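Local coordinates for protein LEOA (Escherichia coli, PDB 4AUR) that is a bacterial dynamin-family GTPase, which probably binds and hydrolyses GTP and may be linked to heat-labile toxin in enterotoxigenic strains, at residues L54-L58 with R133-E137; A48-D52 with L269-T273; T109-F113 with H155-V159. All coordinates share one frame; numbering follows the deposited sequence.

Contact 1: residues L54-L58 with R133-E137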
loop_
_atom_site.group_PDB
_atom_site.type_symbol
_atom_site.label_atom_id
_atom_site.label_comp_id
_atom_site.label_asym_id
_atom_site.label_seq_id
_atom_site.Cartn_x
_atom_site.Cartn_y
_atom_site.Cartn_z
ATOM N N LEU A 54 -28.594 -30.048 7.785
ATOM C CA LEU A 54 -28.608 -30.337 6.352
ATOM C C LEU A 54 -30.009 -30.494 5.782
ATOM O O LEU A 54 -30.808 -31.240 6.304
ATOM C CB LEU A 54 -27.838 -31.615 6.057
ATOM C CG LEU A 54 -27.797 -32.044 4.598
ATOM C CD1 LEU A 54 -27.229 -30.974 3.688
ATOM C CD2 LEU A 54 -26.937 -33.279 4.476
ATOM N N ARG A 55 -30.276 -29.819 4.673
ATOM C CA ARG A 55 -31.579 -29.821 4.034
ATOM C C ARG A 55 -31.432 -30.125 2.558
ATOM O O ARG A 55 -30.648 -29.489 1.864
ATOM C CB ARG A 55 -32.264 -28.473 4.193
ATOM C CG ARG A 55 -33.622 -28.423 3.531
ATOM C CD ARG A 55 -34.202 -27.032 3.561
ATOM N NE ARG A 55 -34.656 -26.703 4.893
ATOM C CZ ARG A 55 -34.976 -25.485 5.296
ATOM N NH1 ARG A 55 -34.894 -24.455 4.463
ATOM N NH2 ARG A 55 -35.374 -25.297 6.550
ATOM N N ILE A 56 -32.209 -31.097 2.091
ATOM C CA ILE A 56 -32.200 -31.503 0.695
ATOM C C ILE A 56 -33.597 -31.300 0.144
ATOM O O ILE A 56 -34.577 -31.737 0.746
ATOM C CB ILE A 56 -31.838 -32.987 0.532
ATOM C CG1 ILE A 56 -30.670 -33.351 1.420
ATOM C CG2 ILE A 56 -31.459 -33.309 -0.901
ATOM C CD1 ILE A 56 -31.104 -33.943 2.746
ATOM N N ALA A 57 -33.703 -30.636 -0.991
ATOM C CA ALA A 57 -34.972 -30.576 -1.679
ATOM C C ALA A 57 -34.975 -31.702 -2.679
ATOM O O ALA A 57 -34.127 -31.774 -3.582
ATOM C CB ALA A 57 -35.151 -29.249 -2.365
ATOM N N LEU A 58 -35.917 -32.611 -2.492
ATOM C CA LEU A 58 -36.055 -33.743 -3.369
ATOM C C LEU A 58 -37.151 -33.467 -4.375
ATOM O O LEU A 58 -38.334 -33.545 -4.060
ATOM C CB LEU A 58 -36.388 -34.980 -2.557
ATOM C CG LEU A 58 -36.150 -36.261 -3.338
ATOM C CD1 LEU A 58 -34.679 -36.408 -3.683
ATOM C CD2 LEU A 58 -36.665 -37.456 -2.558
ATOM N N ARG A 133 -38.862 -19.870 0.062
ATOM C CA ARG A 133 -37.829 -19.738 1.100
ATOM C C ARG A 133 -37.232 -21.097 1.511
ATOM O O ARG A 133 -36.039 -21.214 1.714
ATOM C CB ARG A 133 -38.402 -19.030 2.302
ATOM C CG ARG A 133 -37.404 -18.549 3.357
ATOM C CD ARG A 133 -38.106 -17.928 4.560
ATOM N NE ARG A 133 -39.407 -17.383 4.153
ATOM C CZ ARG A 133 -40.533 -17.459 4.855
ATOM N NH1 ARG A 133 -40.559 -18.019 6.057
ATOM N NH2 ARG A 133 -41.647 -16.954 4.350
ATOM N N TYR A 134 -38.044 -22.128 1.628
ATOM C CA TYR A 134 -37.527 -23.390 2.122
ATOM C C TYR A 134 -36.630 -24.036 1.091
ATOM O O TYR A 134 -35.628 -24.639 1.437
ATOM C CB TYR A 134 -38.663 -24.345 2.556
ATOM C CG TYR A 134 -38.920 -24.323 4.048
ATOM C CD1 TYR A 134 -39.655 -23.311 4.632
ATOM C CD2 TYR A 134 -38.399 -25.312 4.878
ATOM C CE1 TYR A 134 -39.869 -23.287 5.992
ATOM C CE2 TYR A 134 -38.612 -25.292 6.241
ATOM C CZ TYR A 134 -39.346 -24.283 6.789
ATOM O OH TYR A 134 -39.564 -24.270 8.146
ATOM N N ILE A 135 -36.960 -23.897 -0.185
ATOM C CA ILE A 135 -36.099 -24.443 -1.228
ATOM C C ILE A 135 -34.886 -23.553 -1.525
ATOM O O ILE A 135 -33.792 -24.069 -1.761
ATOM C CB ILE A 135 -36.899 -24.807 -2.472
ATOM C CG1 ILE A 135 -37.728 -26.048 -2.146
ATOM C CG2 ILE A 135 -35.978 -25.164 -3.623
ATOM C CD1 ILE A 135 -38.928 -26.248 -3.043
ATOM N N SER A 136 -35.051 -22.235 -1.495
ATOM C CA SER A 136 -33.889 -21.366 -1.567
ATOM C C SER A 136 -32.867 -21.784 -0.515
ATOM O O SER A 136 -31.703 -22.036 -0.840
ATOM C CB SER A 136 -34.265 -19.906 -1.342
ATOM O OG SER A 136 -34.711 -19.324 -2.540
ATOM N N GLU A 137 -33.318 -21.867 0.742
ATOM C CA GLU A 137 -32.441 -22.146 1.909
ATOM C C GLU A 137 -32.140 -23.641 2.118
ATOM O O GLU A 137 -31.911 -24.065 3.229
ATOM C CB GLU A 137 -33.026 -21.515 3.212
ATOM C CG GLU A 137 -32.881 -19.991 3.273
ATOM C CD GLU A 137 -33.774 -19.287 4.309
ATOM O OE1 GLU A 137 -34.321 -19.978 5.202
ATOM O OE2 GLU A 137 -33.914 -18.025 4.223
#
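The flat guanidinium of Arg55 lies against the Tyr134 ring, with their planes 25° apart. Tyr134 CD2 stands over the centre of one guanidinium face, 3.5 Å from Arg55 CZ. Beside it, Tyr134 CE2 comes within 3.3 Å of Arg55 NH2, so the CD2-CE2 bond of the tyrosine lies over one face of the guanidinium. At the guanidinium edge, near its plane, sits the carbonyl of Arg133, with its O 4.4 Å from Arg55 NH1. The same NH1 gives a weak, bent hydrogen bond to Tyr134 O (3.1 Å, 135° at the hydrogen), and Glu137 O is 3.3 Å from NH1. Arg55 reaches these carbonyls by extending through its first two torsions and bending at the third (chi3 -74°). It therefore meets the last turn of helix 129-136, where the partial negative charge of the helix end would probably suit a cation. The strongest polar partner of Arg55 is Glu105, which forms a salt bridge with NE. The carboxylate of Glu137 is of opposite charge but too distant for a salt bridge, with OE1 4.6 Å from NH1. Further along the strand the contact becomes apolar: Ala57 CB meets Ile135 CG1 at 4.1 Å, and Ile135 also packs on Ile141. Tyr134 and Ala57 both touch Val107, so the helix covers strands 54-60 and 104-108 together. Strand 54-60 runs parallel between strands 104-108 and 140-146, with backbone bonds to both neighbours. The connection from strand 104-108 through helix 129-136 to strand 140-146 is thus a beta-alpha-beta crossover passing over strand 54-60. Such layering, with a probable P-loop following the central strand, is characteristic of the P-loop NTPase fold of dynamin GTPase domains.

Contact 2: residues A48-D52 with L269-T273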
loop_
_atom_site.group_PDB
_atom_site.type_symbol
_atom_site.label_atom_id
_atom_site.label_comp_id
_atom_site.label_asym_id
_atom_site.label_seq_id
_atom_site.Cartn_x
_atom_site.Cartn_y
_atom_site.Cartn_z
ATOM N N ALA A 48 -27.775 -18.278 15.360
ATOM C CA ALA A 48 -28.793 -18.791 14.455
ATOM C C ALA A 48 -28.255 -19.939 13.650
ATOM O O ALA A 48 -28.962 -20.901 13.420
ATOM C CB ALA A 48 -29.282 -17.701 13.527
ATOM N N ILE A 49 -26.998 -19.848 13.235
ATOM C CA ILE A 49 -26.424 -20.839 12.324
ATOM C C ILE A 49 -26.196 -22.182 12.980
ATOM O O ILE A 49 -26.336 -23.203 12.331
ATOM C CB ILE A 49 -25.106 -20.342 11.719
ATOM C CG1 ILE A 49 -25.404 -19.502 10.481
ATOM C CG2 ILE A 49 -24.214 -21.504 11.306
ATOM C CD1 ILE A 49 -24.186 -18.818 9.887
ATOM N N GLU A 50 -25.780 -22.158 14.244
ATOM C CA GLU A 50 -25.589 -23.358 15.062
ATOM C C GLU A 50 -26.774 -24.329 14.993
ATOM O O GLU A 50 -26.583 -25.540 14.916
ATOM C CB GLU A 50 -25.357 -22.971 16.532
ATOM C CG GLU A 50 -23.937 -22.540 16.879
ATOM C CD GLU A 50 -22.944 -23.687 16.810
ATOM O OE1 GLU A 50 -23.354 -24.834 16.482
ATOM O OE2 GLU A 50 -21.739 -23.439 17.091
ATOM N N SER A 51 -27.989 -23.796 15.020
ATOM C CA SER A 51 -29.194 -24.625 14.927
ATOM C C SER A 51 -29.252 -25.455 13.648
ATOM O O SER A 51 -29.510 -26.662 13.690
ATOM C CB SER A 51 -30.455 -23.761 14.953
ATOM O OG SER A 51 -31.525 -24.505 14.400
ATOM N N ASP A 52 -29.021 -24.779 12.523
ATOM C CA ASP A 52 -29.286 -25.315 11.200
ATOM C C ASP A 52 -28.747 -26.734 10.967
ATOM O O ASP A 52 -27.715 -27.135 11.525
ATOM C CB ASP A 52 -28.763 -24.347 10.136
ATOM C CG ASP A 52 -29.672 -23.113 9.954
ATOM O OD1 ASP A 52 -30.142 -22.516 10.955
ATOM O OD2 ASP A 52 -29.929 -22.738 8.791
ATOM N N LEU A 269 -25.733 -20.567 4.321
ATOM C CA LEU A 269 -25.770 -20.063 5.692
ATOM C C LEU A 269 -25.563 -18.539 5.758
ATOM O O LEU A 269 -26.302 -17.857 6.460
ATOM C CB LEU A 269 -24.756 -20.804 6.582
ATOM C CG LEU A 269 -24.958 -22.305 6.848
ATOM C CD1 LEU A 269 -23.725 -22.980 7.416
ATOM C CD2 LEU A 269 -26.102 -22.541 7.800
ATOM N N LEU A 270 -24.596 -17.988 5.021
ATOM C CA LEU A 270 -24.377 -16.530 5.037
ATOM C C LEU A 270 -25.596 -15.760 4.526
ATOM O O LEU A 270 -26.128 -14.905 5.208
ATOM C CB LEU A 270 -23.121 -16.137 4.252
ATOM C CG LEU A 270 -21.841 -16.724 4.871
ATOM C CD1 LEU A 270 -20.577 -16.329 4.113
ATOM C CD2 LEU A 270 -21.703 -16.353 6.350
ATOM N N VAL A 271 -26.055 -16.056 3.330
ATOM C CA VAL A 271 -27.237 -15.403 2.852
ATOM C C VAL A 271 -28.402 -15.544 3.859
ATOM O O VAL A 271 -28.973 -14.569 4.293
ATOM C CB VAL A 271 -27.656 -15.965 1.490
ATOM C CG1 VAL A 271 -28.861 -15.203 0.977
ATOM C CG2 VAL A 271 -26.512 -15.845 0.504
ATOM N N LYS A 272 -28.751 -16.757 4.242
ATOM C CA LYS A 272 -29.851 -16.965 5.184
ATOM C C LYS A 272 -29.840 -15.982 6.382
ATOM O O LYS A 272 -30.883 -15.485 6.770
ATOM C CB LYS A 272 -29.845 -18.430 5.663
ATOM C CG LYS A 272 -30.884 -18.775 6.712
ATOM C CD LYS A 272 -30.754 -20.214 7.199
ATOM C CE LYS A 272 -32.071 -20.708 7.801
ATOM N NZ LYS A 272 -32.537 -22.025 7.257
ATOM N N THR A 273 -28.673 -15.714 6.958
ATOM C CA THR A 273 -28.522 -14.796 8.102
ATOM C C THR A 273 -28.196 -13.351 7.749
ATOM O O THR A 273 -28.056 -12.519 8.647
ATOM C CB THR A 273 -27.377 -15.263 9.028
ATOM O OG1 THR A 273 -26.231 -15.645 8.245
ATOM C CG2 THR A 273 -27.817 -16.432 9.874
#
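Ile49 and Leu269 meet with their side chains inclined to each other, each pointing across the interface. The delta tip of Ile49 rests on the root of the leucine, CD1 lying 3.9 Å from Leu269 CB, while Leu269 CD2 reaches back to within 4.1 Å of Ile49 CG2. Thr273 crosses the isoleucine at about a right angle instead, putting its methyl CG2 4.0 Å from Ile49 CG1. The same methyl touches Ala48 CB at 4.1 Å. With chi1 at 44°, Thr273 turns its hydroxyl back onto its own helix: OG1 is 2.8 Å from Leu269 O and also near Leu270 O, and its one proton could serve either carbonyl. The methyl consequently presents the apolar side of the residue to helix 38-51.

The two helices flank the GTPase domain in sequence: helix 38-51 runs directly into strand 54-60, and helix 250-273 comes after the last strand, 221-224. Their packing is consistent with the helical neck of dynamins, in which helices from both sides of the GTPase domain pack together next to it. Helix 3-30 joins the group, its Lys11, Ile15 and Leu18 touching Ile49.

Just past the C-terminal end of helix 38-51 the chemistry changes. Asp52 and Lys272 approach from opposite directions and form a salt bridge, Lys272 NZ giving a weak hydrogen bond to Asp52 OD2 at 3.1 Å. The lysine is extended as far as CE and bends at its last torsion (chi4 129°); OD2 lies alongside this end of the chain, as close to Lys272 CD as to NZ. Asp52 CB packs meanwhile on Leu269 CD2 at 4.0 Å, and the ammonium has a second, long and weak ion pair with Glu137.

Contact 3: residues T109-F113 with H155-V159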
loop_
_atom_site.group_PDB
_atom_site.type_symbol
_atom_site.label_atom_id
_atom_site.label_comp_id
_atom_site.label_asym_id
_atom_site.label_seq_id
_atom_site.Cartn_x
_atom_site.Cartn_y
_atom_site.Cartn_z
ATOM N N THR A 109 -42.289 -30.522 -2.823
ATOM C CA THR A 109 -43.550 -29.961 -3.190
ATOM C C THR A 109 -44.336 -31.020 -3.958
ATOM O O THR A 109 -44.323 -31.018 -5.179
ATOM C CB THR A 109 -43.262 -28.773 -4.093
ATOM O OG1 THR A 109 -42.295 -29.177 -5.067
ATOM C CG2 THR A 109 -42.657 -27.669 -3.291
ATOM N N PRO A 110 -45.026 -31.936 -3.257
ATOM C CA PRO A 110 -45.638 -33.086 -3.937
ATOM C C PRO A 110 -46.722 -32.757 -4.965
ATOM O O PRO A 110 -46.858 -33.461 -5.946
ATOM C CB PRO A 110 -46.243 -33.900 -2.781
ATOM C CG PRO A 110 -45.561 -33.407 -1.555
ATOM C CD PRO A 110 -45.360 -31.948 -1.828
ATOM N N GLY A 111 -47.481 -31.696 -4.735
ATOM C CA GLY A 111 -48.508 -31.276 -5.686
ATOM C C GLY A 111 -48.072 -31.224 -7.143
ATOM O O GLY A 111 -48.820 -31.645 -8.021
ATOM N N LEU A 112 -46.862 -30.719 -7.391
ATOM C CA LEU A 112 -46.327 -30.536 -8.750
ATOM C C LEU A 112 -45.940 -31.849 -9.456
ATOM O O LEU A 112 -45.763 -31.897 -10.680
ATOM C CB LEU A 112 -45.081 -29.654 -8.694
ATOM C CG LEU A 112 -45.197 -28.247 -8.135
ATOM C CD1 LEU A 112 -43.823 -27.680 -7.849
ATOM C CD2 LEU A 112 -45.913 -27.361 -9.120
ATOM N N PHE A 113 -45.804 -32.909 -8.681
ATOM C CA PHE A 113 -45.249 -34.146 -9.179
ATOM C C PHE A 113 -46.238 -35.306 -8.932
ATOM O O PHE A 113 -45.845 -36.475 -8.780
ATOM C CB PHE A 113 -43.911 -34.410 -8.474
ATOM C CG PHE A 113 -42.922 -33.247 -8.521
ATOM C CD1 PHE A 113 -42.394 -32.806 -9.716
ATOM C CD2 PHE A 113 -42.498 -32.629 -7.353
ATOM C CE1 PHE A 113 -41.487 -31.765 -9.746
ATOM C CE2 PHE A 113 -41.590 -31.590 -7.379
ATOM C CZ PHE A 113 -41.085 -31.158 -8.578
ATOM N N HIS A 155 -42.678 -30.154 -17.230
ATOM C CA HIS A 155 -41.846 -29.579 -16.180
ATOM C C HIS A 155 -41.076 -28.338 -16.577
ATOM O O HIS A 155 -40.360 -27.801 -15.767
ATOM C CB HIS A 155 -40.861 -30.639 -15.684
ATOM C CG HIS A 155 -41.476 -31.649 -14.776
ATOM N ND1 HIS A 155 -40.732 -32.433 -13.922
ATOM C CD2 HIS A 155 -42.771 -31.978 -14.558
ATOM C CE1 HIS A 155 -41.541 -33.209 -13.224
ATOM N NE2 HIS A 155 -42.784 -32.958 -13.596
ATOM N N SER A 156 -41.214 -27.864 -17.806
ATOM C CA SER A 156 -40.443 -26.704 -18.220
ATOM C C SER A 156 -40.382 -25.644 -17.138
ATOM O O SER A 156 -39.314 -25.176 -16.783
ATOM C CB SER A 156 -41.041 -26.085 -19.466
ATOM O OG SER A 156 -40.756 -26.865 -20.596
ATOM N N ASP A 157 -41.529 -25.255 -16.607
ATOM C CA ASP A 157 -41.586 -24.046 -15.775
ATOM C C ASP A 157 -41.048 -24.272 -14.343
ATOM O O ASP A 157 -40.698 -23.307 -13.651
ATOM C CB ASP A 157 -42.997 -23.415 -15.786
ATOM C CG ASP A 157 -44.073 -24.363 -15.299
ATOM O OD1 ASP A 157 -43.756 -25.544 -15.071
ATOM O OD2 ASP A 157 -45.240 -23.933 -15.149
ATOM N N ILE A 158 -40.947 -25.541 -13.945
ATOM C CA ILE A 158 -40.397 -25.939 -12.669
ATOM C C ILE A 158 -38.884 -25.878 -12.717
ATOM O O ILE A 158 -38.222 -25.411 -11.785
ATOM C CB ILE A 158 -40.788 -27.376 -12.347
ATOM C CG1 ILE A 158 -42.306 -27.497 -12.217
ATOM C CG2 ILE A 158 -40.115 -27.831 -11.064
ATOM C CD1 ILE A 158 -42.781 -28.922 -12.000
ATOM N N VAL A 159 -38.326 -26.395 -13.794
ATOM C CA VAL A 159 -36.907 -26.223 -14.059
ATOM C C VAL A 159 -36.531 -24.737 -14.098
ATOM O O VAL A 159 -35.510 -24.354 -13.595
ATOM C CB VAL A 159 -36.526 -26.884 -15.391
ATOM C CG1 VAL A 159 -35.127 -26.479 -15.821
ATOM C CG2 VAL A 159 -36.641 -28.400 -15.280
#
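Phe113 and His155 are brought together by matching first torsions: chi1 is -52° in the phenylalanine and -77° in the histidine, so each ring carbon CG lies beside its own backbone N, opposite the carbonyl carbon. Neither CB bond is aimed across the interface; the CD1-CE1 side of the Phe113 ring meets CE1 of the His155 ring. They form an offset edge-to-face pair, the edge of Phe113 directed toward the face of His155, with planes at 63° and centroids 5.5 Å apart. The closest approach is Phe113 CD1 to His155 CE1 at 3.6 Å, and that CE1 lies in the plane of the phenylalanine ring.

Ile158 fills the angle between the rings. Its CD1 is 3.9 Å from Phe113 CE1 and also lies 4.0 Å above the His155 ring plane, displaced toward the ring's rim. One methyl thus touches both aromatics and, in addition, Leu112 CB at 4.1 Å. Leu112 contributes again from its own side of the interface, its CB standing over the centre of one face of the Phe113 ring. Contact across the two segments is therefore carried by carbon packing and the aromatic pair. His155 O, at the start of helix 156-165, receives the backbone N-H groups of both Ile158 and Val159.

Thr109, Pro110 and Gly111 match the end of the DxxG (G3) motif of GTPases, and the residues just after Phe113 are not modelled, consistent with a mobile switch region. Phe113 also touches the probable P-loop. In the fold, the 109-113 turn follows strand 104-108 and packs beside helix 156-165, both against the sheet: Tyr143 of strand 140-146 touches both Phe113 and Ile158, Leu59 of strand 54-60 meets Phe113 and Thr109, and Arg123 lies against Leu112 and Ile158 while forming a salt bridge with Asp157.

Contacts 1 and 3 both belong to the GTPase domain. Both involve strand 54-60, which is a segment of contact 1 and touches contact 3 through Leu59, and both pack on strand 140-146; they meet directly where Ile135 CD1 packs on Thr109 CG2. Contact 2 lies on the helices that flank this domain, and helix 38-51 leads straight into the strand of contact 1. Contact 3 is the buried one and relies on apolar and aromatic packing beside the probable nucleotide site. The other two are partly buried and add charge: an arginine at a helix end in contact 1, a lysine-aspartate pair in contact 2. A long, weak ion pair, Glu137 with Lys272, joins them.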